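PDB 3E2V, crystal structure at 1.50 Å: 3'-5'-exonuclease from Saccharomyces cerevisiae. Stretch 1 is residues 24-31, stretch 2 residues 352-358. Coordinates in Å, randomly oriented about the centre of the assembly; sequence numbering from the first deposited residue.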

# COMPACT_ATOMS: atom_id res chain seq x y z
N PRO A 24 0.50 -3.34 -14.87
CA PRO A 24 0.75 -3.35 -16.31
C PRO A 24 0.75 -2.01 -17.03
O PRO A 24 1.46 -1.87 -18.03
N MET A 25 0.02 -1.01 -16.53
CA MET A 25 0.00 0.31 -17.20
C MET A 25 1.41 0.94 -17.23
O MET A 25 1.78 1.62 -18.18
N PHE A 26 2.19 0.69 -16.17
CA PHE A 26 3.56 1.21 -16.11
C PHE A 26 4.51 0.47 -17.04
O PHE A 26 5.65 0.90 -17.28
N HIS A 27 4.03 -0.65 -17.57
CA HIS A 27 4.77 -1.45 -18.53
C HIS A 27 4.18 -1.28 -19.95
O HIS A 27 4.54 -2.02 -20.88
N GLY A 28 3.32 -0.28 -20.12
CA GLY A 28 2.79 0.06 -21.43
C GLY A 28 1.56 -0.73 -21.85
O GLY A 28 1.13 -0.63 -23.01
N ILE A 29 0.97 -1.47 -20.92
CA ILE A 29 -0.15 -2.36 -21.20
C ILE A 29 -1.45 -1.82 -20.60
O ILE A 29 -1.50 -1.49 -19.41
N TYR A 30 -2.48 -1.70 -21.44
CA TYR A 30 -3.77 -1.14 -21.06
C TYR A 30 -4.88 -2.03 -21.63
O TYR A 30 -4.87 -2.35 -22.81
N ASN A 31 -5.82 -2.46 -20.78
CA ASN A 31 -6.86 -3.39 -21.23
C ASN A 31 -6.25 -4.62 -21.94
O ASN A 31 -6.81 -5.13 -22.91
N MET A 352 3.44 12.24 -19.60
CA MET A 352 2.53 11.37 -18.85
C MET A 352 1.45 10.84 -19.78
O MET A 352 1.30 11.31 -20.92
N VAL A 353 0.72 9.84 -19.29
CA VAL A 353 -0.37 9.23 -20.04
C VAL A 353 -1.70 9.62 -19.39
O VAL A 353 -1.88 9.42 -18.19
N LYS A 354 -2.60 10.20 -20.18
CA LYS A 354 -3.91 10.63 -19.67
C LYS A 354 -4.61 9.45 -19.01
O LYS A 354 -4.68 8.37 -19.58
N GLY A 355 -5.10 9.67 -17.78
CA GLY A 355 -5.81 8.63 -17.05
C GLY A 355 -4.94 7.72 -16.20
O GLY A 355 -5.47 6.94 -15.42
N ARG A 356 -3.62 7.81 -16.35
CA ARG A 356 -2.70 6.96 -15.60
C ARG A 356 -2.01 7.81 -14.55
O ARG A 356 -1.16 8.67 -14.86
N ASN A 357 -2.36 7.59 -13.28
CA ASN A 357 -1.75 8.38 -12.22
C ASN A 357 -0.28 8.00 -12.01
O ASN A 357 0.14 6.91 -12.42
N GLU A 358 0.50 8.90 -11.42
CA GLU A 358 1.92 8.67 -11.20
C GLU A 358 2.38 9.15 -9.84
O GLU A 358 1.75 10.05 -9.26

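The contact is organised around one long side chain, R356, which leaves a type II turn running from V353 to R356 and reaches across to the 3-10 segment at 24-26. The turn is closed by R356 N to V353 O at 3.0 Å, and G355 sits within it at a positive phi where a CB would jam against the carbonyl before it. R356 points toward stretch 1 and runs extended through chi1 and chi2, both t, before chi3 turns to p (76°). Thus NH1 meets the M25 carbonyl near the guanidinium plane, in a hydrogen bond of 3.0 Å from R356 NH1 to M25 O. M25 O also accepts G28 N at 3.1 Å, so the arginine uses a carbonyl already engaged by the local fold. The guanidinium is held from its own stretch as well: R356 NH2 forms a salt bridge with E358 OE2 at 3.1 Å, with E358 in m, t.

Around these polar contacts the apolar atoms do the filling. M25, also pointing toward stretch 2, is m at chi1 and sets its CB 3.8 Å from R356 CD. F26 starts sideways, but its m rotamer brings the ring in: F26 CD1 lies over one face of the guanidinium and 3.9 Å from R356 CD, while F26 CE1 approaches N357 O at 3.5 Å near the ring plane. That carbonyl finds no hydrogen-bonding partner in the model, a cost of this packing.

Y30 points toward the turn from its strand, again in m, and its ring CZ packs 4.1 Å from V353 CG1. V353, in t, points back, its CG2 lying 3.5 Å from Y30 OH. Y30 OH lies 3.5 Å from R356 NH1 and is hydrogen-bonded elsewhere in the structure. The rule is economical: an arginine anchored through both terminal nitrogens of its guanidinium, with aromatic and aliphatic groups packed around it.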

# COMPACT_ATOMS: atom_id res chain seq x y z
CB PRO A 24 -0.35 -4.28 -16.84
CG PRO A 24 -0.55 -5.24 -15.70
CD PRO A 24 -0.52 -4.33 -14.50
CB MET A 25 -0.99 1.27 -16.53
CG MET A 25 -2.45 0.96 -16.81
SD MET A 25 -3.59 2.33 -16.27
CE MET A 25 -4.35 1.51 -14.90
CB PHE A 26 4.07 1.21 -14.67
CG PHE A 26 3.33 2.16 -13.77
CD1 PHE A 26 2.99 3.44 -14.21
CD2 PHE A 26 2.97 1.78 -12.47
CE1 PHE A 26 2.30 4.32 -13.38
CE2 PHE A 26 2.30 2.66 -11.62
CZ PHE A 26 1.96 3.93 -12.08
CB HIS A 27 4.84 -2.88 -18.02
CG HIS A 27 5.46 -2.96 -16.65
ND1 HIS A 27 6.78 -3.32 -16.45
CD2 HIS A 27 4.97 -2.61 -15.44
CE1 HIS A 27 7.06 -3.23 -15.16
NE2 HIS A 27 5.99 -2.80 -14.52
CB ILE A 29 0.18 -3.77 -20.69
CG1 ILE A 29 1.37 -4.35 -21.46
CG2 ILE A 29 -1.03 -4.69 -20.83
CD1 ILE A 29 1.99 -5.54 -20.77
CB TYR A 30 -3.93 0.28 -21.63
CG TYR A 30 -2.84 1.24 -21.24
CD1 TYR A 30 -3.04 2.18 -20.22
CD2 TYR A 30 -1.60 1.24 -21.89
CE1 TYR A 30 -2.04 3.07 -19.86
CE2 TYR A 30 -0.58 2.13 -21.51
CZ TYR A 30 -0.81 3.05 -20.51
OH TYR A 30 0.19 3.93 -20.17
CB ASN A 31 -7.87 -2.71 -22.18
CG ASN A 31 -8.24 -1.28 -21.77
OD1 ASN A 31 -8.15 -0.35 -22.57
ND2 ASN A 31 -8.67 -1.11 -20.52
CB MET A 352 1.86 12.13 -17.69
CG MET A 352 2.86 12.82 -16.75
SD MET A 352 2.17 13.85 -15.38
CE MET A 352 1.57 12.56 -14.27
CB VAL A 353 -0.23 7.70 -20.10
CG1 VAL A 353 -1.48 7.08 -20.72
CG2 VAL A 353 1.05 7.30 -20.84
CB LYS A 354 -4.78 11.22 -20.79
CG LYS A 354 -4.18 12.47 -21.43
CD LYS A 354 -5.09 13.06 -22.50
CE LYS A 354 -4.49 14.33 -23.10
NZ LYS A 354 -4.33 15.44 -22.11
CB ARG A 356 -1.65 6.31 -16.53
CG ARG A 356 -0.70 5.33 -15.82
CD ARG A 356 0.36 4.82 -16.78
NE ARG A 356 1.40 5.83 -17.02
CZ ARG A 356 2.57 5.61 -17.63
NH1 ARG A 356 2.91 4.40 -18.08
NH2 ARG A 356 3.42 6.63 -17.77
CB ASN A 357 -2.57 8.25 -10.93
CG ASN A 357 -2.27 9.35 -9.94
OD1 ASN A 357 -1.73 10.41 -10.29
ND2 ASN A 357 -2.60 9.10 -8.68
CB GLU A 358 2.76 9.38 -12.27
CG GLU A 358 2.46 8.95 -13.70
CD GLU A 358 3.55 9.39 -14.68
OE1 GLU A 358 4.51 10.06 -14.25
OE2 GLU A 358 3.42 9.08 -15.89